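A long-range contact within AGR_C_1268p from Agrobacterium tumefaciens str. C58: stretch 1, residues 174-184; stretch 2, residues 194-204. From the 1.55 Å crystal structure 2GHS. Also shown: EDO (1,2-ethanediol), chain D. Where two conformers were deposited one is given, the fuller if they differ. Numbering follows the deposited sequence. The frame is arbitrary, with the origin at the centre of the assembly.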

# COMPACT_ATOMS: atom_id res chain seq x y z
N LEU A 174 10.00 -3.74 -14.25
CA LEU A 174 8.83 -4.24 -14.95
C LEU A 174 8.19 -3.16 -15.83
O LEU A 174 7.81 -3.45 -16.98
CB LEU A 174 7.78 -4.75 -13.98
CG LEU A 174 8.16 -5.96 -13.16
CD1 LEU A 174 6.95 -6.49 -12.44
CD2 LEU A 174 8.82 -7.04 -13.98
N PHE A 175 8.03 -1.97 -15.27
CA PHE A 175 7.30 -0.86 -15.90
C PHE A 175 8.04 0.43 -15.65
O PHE A 175 8.53 0.68 -14.55
CB PHE A 175 5.85 -0.80 -15.37
CG PHE A 175 5.08 -2.04 -15.65
CD1 PHE A 175 4.68 -2.32 -16.95
CD2 PHE A 175 4.78 -2.94 -14.65
CE1 PHE A 175 4.01 -3.49 -17.23
CE2 PHE A 175 4.10 -4.13 -14.95
CZ PHE A 175 3.73 -4.38 -16.25
N ALA A 176 8.15 1.25 -16.69
CA ALA A 176 8.85 2.53 -16.60
C ALA A 176 7.91 3.70 -16.85
O ALA A 176 6.73 3.53 -17.19
CB ALA A 176 9.97 2.56 -17.59
N ASP A 177 8.44 4.90 -16.69
CA ASP A 177 7.76 6.13 -17.09
C ASP A 177 6.46 6.31 -16.34
O ASP A 177 5.47 6.73 -16.91
CB ASP A 177 7.50 6.13 -18.60
CG ASP A 177 8.80 6.06 -19.43
OD1 ASP A 177 9.85 6.64 -19.03
OD2 ASP A 177 8.75 5.42 -20.50
N ILE A 178 6.47 6.01 -15.04
CA ILE A 178 5.29 6.18 -14.19
C ILE A 178 5.55 7.35 -13.23
O ILE A 178 6.58 7.38 -12.54
CB ILE A 178 5.00 4.89 -13.37
CG1 ILE A 178 4.61 3.75 -14.30
CG2 ILE A 178 3.90 5.13 -12.26
CD1 ILE A 178 4.72 2.38 -13.65
N SER A 179 4.60 8.27 -13.12
CA SER A 179 4.81 9.41 -12.23
C SER A 179 4.59 9.06 -10.75
O SER A 179 5.39 9.48 -9.90
CB SER A 179 3.92 10.57 -12.64
OG SER A 179 4.21 11.02 -13.99
N ILE A 180 3.49 8.38 -10.45
CA ILE A 180 3.15 7.96 -9.09
C ILE A 180 2.61 6.54 -9.16
O ILE A 180 1.41 6.32 -9.43
CB ILE A 180 2.13 8.86 -8.38
CG1 ILE A 180 2.58 10.34 -8.40
CG2 ILE A 180 1.87 8.36 -6.95
CD1 ILE A 180 1.48 11.29 -8.05
N PRO A 181 3.49 5.56 -8.92
CA PRO A 181 2.99 4.17 -8.94
C PRO A 181 2.11 3.86 -7.77
O PRO A 181 2.36 4.32 -6.66
CB PRO A 181 4.27 3.33 -8.94
CG PRO A 181 5.27 4.18 -8.33
CD PRO A 181 4.93 5.61 -8.58
N ASN A 182 1.02 3.14 -8.02
CA ASN A 182 0.08 2.83 -6.94
C ASN A 182 -0.80 1.67 -7.31
O ASN A 182 -0.61 1.04 -8.36
CB ASN A 182 -0.73 4.11 -6.63
CG ASN A 182 -0.46 4.69 -5.25
OD1 ASN A 182 -0.40 3.94 -4.27
ND2 ASN A 182 -0.43 6.05 -5.15
N SER A 183 -1.76 1.38 -6.44
CA SER A 183 -2.74 0.29 -6.63
C SER A 183 -2.19 -1.04 -6.96
O SER A 183 -2.84 -1.84 -7.63
CB SER A 183 -3.77 0.71 -7.68
OG SER A 183 -4.89 -0.19 -7.74
N ILE A 184 -0.97 -1.32 -6.51
CA ILE A 184 -0.36 -2.63 -6.76
C ILE A 184 -1.02 -3.71 -5.93
O ILE A 184 -1.10 -3.64 -4.68
CB ILE A 184 1.15 -2.58 -6.49
CG1 ILE A 184 1.85 -1.59 -7.46
CG2 ILE A 184 1.74 -3.95 -6.66
CD1 ILE A 184 3.31 -1.37 -7.07
N TYR A 194 -2.17 -5.92 -10.92
CA TYR A 194 -2.79 -4.63 -11.16
C TYR A 194 -1.87 -3.51 -10.68
O TYR A 194 -1.11 -3.67 -9.73
CB TYR A 194 -4.12 -4.51 -10.40
CG TYR A 194 -5.10 -5.63 -10.70
CD1 TYR A 194 -5.86 -5.61 -11.83
CD2 TYR A 194 -5.26 -6.70 -9.81
CE1 TYR A 194 -6.72 -6.63 -12.13
CE2 TYR A 194 -6.16 -7.70 -10.06
CZ TYR A 194 -6.89 -7.68 -11.23
OH TYR A 194 -7.81 -8.68 -11.51
N PHE A 195 -1.93 -2.38 -11.37
CA PHE A 195 -1.23 -1.16 -10.95
C PHE A 195 -1.82 0.05 -11.64
O PHE A 195 -2.54 -0.06 -12.61
CB PHE A 195 0.29 -1.21 -11.22
CG PHE A 195 0.68 -1.11 -12.64
CD1 PHE A 195 0.76 -2.23 -13.46
CD2 PHE A 195 0.99 0.13 -13.18
CE1 PHE A 195 1.13 -2.09 -14.80
CE2 PHE A 195 1.39 0.26 -14.52
CZ PHE A 195 1.45 -0.86 -15.31
N VAL A 196 -1.48 1.22 -11.12
CA VAL A 196 -1.95 2.47 -11.71
C VAL A 196 -0.83 3.49 -11.61
O VAL A 196 0.06 3.35 -10.78
CB VAL A 196 -3.20 3.04 -10.94
CG1 VAL A 196 -2.85 3.67 -9.55
CG2 VAL A 196 -3.98 4.05 -11.79
N ASP A 197 -0.89 4.50 -12.48
CA ASP A 197 -0.10 5.73 -12.33
C ASP A 197 -1.15 6.72 -11.82
O ASP A 197 -2.10 7.06 -12.53
CB ASP A 197 0.51 6.16 -13.63
CG ASP A 197 1.30 7.47 -13.52
OD1 ASP A 197 1.20 8.19 -12.48
OD2 ASP A 197 2.00 7.79 -14.50
N THR A 198 -1.04 7.14 -10.57
CA THR A 198 -2.06 8.01 -9.94
C THR A 198 -2.30 9.30 -10.72
O THR A 198 -3.37 9.85 -10.67
CB THR A 198 -1.70 8.31 -8.47
OG1 THR A 198 -1.57 7.07 -7.75
CG2 THR A 198 -2.80 9.12 -7.77
N LYS A 199 -1.30 9.78 -11.44
CA LYS A 199 -1.48 10.98 -12.26
C LYS A 199 -2.35 10.75 -13.52
O LYS A 199 -2.82 11.72 -14.14
CB LYS A 199 -0.12 11.53 -12.68
CG LYS A 199 0.72 12.06 -11.52
N VAL A 200 -2.55 9.48 -13.89
CA VAL A 200 -3.25 9.08 -15.11
C VAL A 200 -4.59 8.42 -14.79
O VAL A 200 -5.61 8.68 -15.46
CB VAL A 200 -2.35 8.13 -15.93
CG1 VAL A 200 -3.10 7.49 -17.10
CG2 VAL A 200 -1.07 8.85 -16.41
N ASN A 201 -4.63 7.63 -13.72
CA ASN A 201 -5.87 7.02 -13.22
C ASN A 201 -6.47 5.99 -14.19
O ASN A 201 -7.69 5.81 -14.25
CB ASN A 201 -6.93 8.08 -12.86
CG ASN A 201 -6.86 8.55 -11.41
OD1 ASN A 201 -6.26 7.90 -10.54
ND2 ASN A 201 -7.48 9.70 -11.14
N ARG A 202 -5.60 5.31 -14.93
CA ARG A 202 -6.00 4.13 -15.67
C ARG A 202 -5.42 2.90 -15.01
O ARG A 202 -4.20 2.62 -15.13
CB ARG A 202 -5.59 4.19 -17.13
CG ARG A 202 -6.27 5.29 -17.86
CD ARG A 202 -6.17 5.17 -19.37
NE ARG A 202 -6.80 6.34 -20.01
CZ ARG A 202 -6.14 7.44 -20.40
NH1 ARG A 202 -4.82 7.52 -20.28
NH2 ARG A 202 -6.81 8.46 -20.95
N LEU A 203 -6.26 2.17 -14.31
CA LEU A 203 -5.80 0.98 -13.58
C LEU A 203 -5.57 -0.13 -14.62
O LEU A 203 -6.48 -0.48 -15.40
CB LEU A 203 -6.81 0.58 -12.51
CG LEU A 203 -6.36 -0.54 -11.55
CD1 LEU A 203 -7.01 -0.36 -10.17
CD2 LEU A 203 -6.68 -1.89 -12.15
N MSE A 204 -4.37 -0.65 -14.63
CA MSE A 204 -3.94 -1.65 -15.59
C MSE A 204 -4.04 -3.04 -14.98
O MSE A 204 -3.87 -3.20 -13.78
CB MSE A 204 -2.48 -1.40 -15.94
CG MSE A 204 -2.18 0.04 -16.30
SE MSE A 204 -3.19 0.71 -17.82
CE MSE A 204 -2.37 -0.28 -19.27
C1 EDO D . 2.04 9.31 -2.87
O1 EDO D . 2.89 8.91 -1.79
C2 EDO D . 0.70 8.58 -2.67
O2 EDO D . 0.86 7.15 -2.72
O HOH W 1 2.36 10.19 -15.64

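What holds the loop before the second strand of stretch 1 against stretch 2? The carboxylate of Asp197 does much of this work, because its two oxygens accept hydrogen bonds from successive backbone amides. Ser179 N donates to Asp197 OD2 at 3.0 Å, almost in line at 172°, and Ile180 N donates to Asp197 OD1 at 3.1 Å. With chi1 at t, the side chain extends so that its end comes nearer to stretch 1. Asp197 OD1 also accepts a bond from Lys199 N at 3.1 Å, tying the same carboxylate to the turn that follows its own strand. A water completes the group: it donates to Asp197 OD2 at 2.7 Å and is hydrogen-bonded to Ser179 OG at 2.6 Å.

How do the backbones pair? Strands 181-184 and 194-197 run antiparallel, with 153° between their directions. Asn182 and Val196 form a hydrogen-bonded pair, Asn182 N giving to Val196 O and Val196 N giving to Asn182 O, each at 2.9 Å. Pro181 faces Asp197 in the neighbouring non-hydrogen-bonded pair, a position that asks for no amide hydrogen, which proline lacks. Beyond it the ladder is extended by Thr198 N, which donates to Ile180 O at 2.8 Å. At the other end the regular pattern lapses: Ser183, with phi/psi of 52/28, puts its O 3.3 Å from Tyr194 O, two acceptors that cannot bond to each other, while Ile184 CA makes a well-directed CA-H...O contact with Tyr194 O at 3.2 Å.

Which side chains add to the polar network? Asn182 ND2 donates to Thr198 OG1 at 3.0 Å, linking the strand to the start of the turn in stretch 2. Asn182 ND2 also donates to O2 of the 1,2-ethanediol, at 3.0 Å, so the amide serves both the protein and a small molecule probably acquired from the crystallisation liquor.

Where does the apolar packing lie? Phe195 gives up more surface to the other stretch than any other residue, and its ring meets residues from well before the paired strand. Phe195 CE1 sits over one face of the Phe175 ring, 3.6 Å from Phe175 CE2; the planes are inclined at 32°, an oblique arrangement. Ile178 CD1 approaches Phe195 CE2 at 4.0 Å, and Ile184 CG1 lies 4.1 Å from Phe195 CB. Val196 and Asn182 point to the same face of the sheet, where Val196 CG1 packs 3.6 Å from Asn182 CB. Near the turn, Ile180 CD1 rests 3.6 Å from Lys199 CG, a contact made by the modelled, aliphatic part of the lysine.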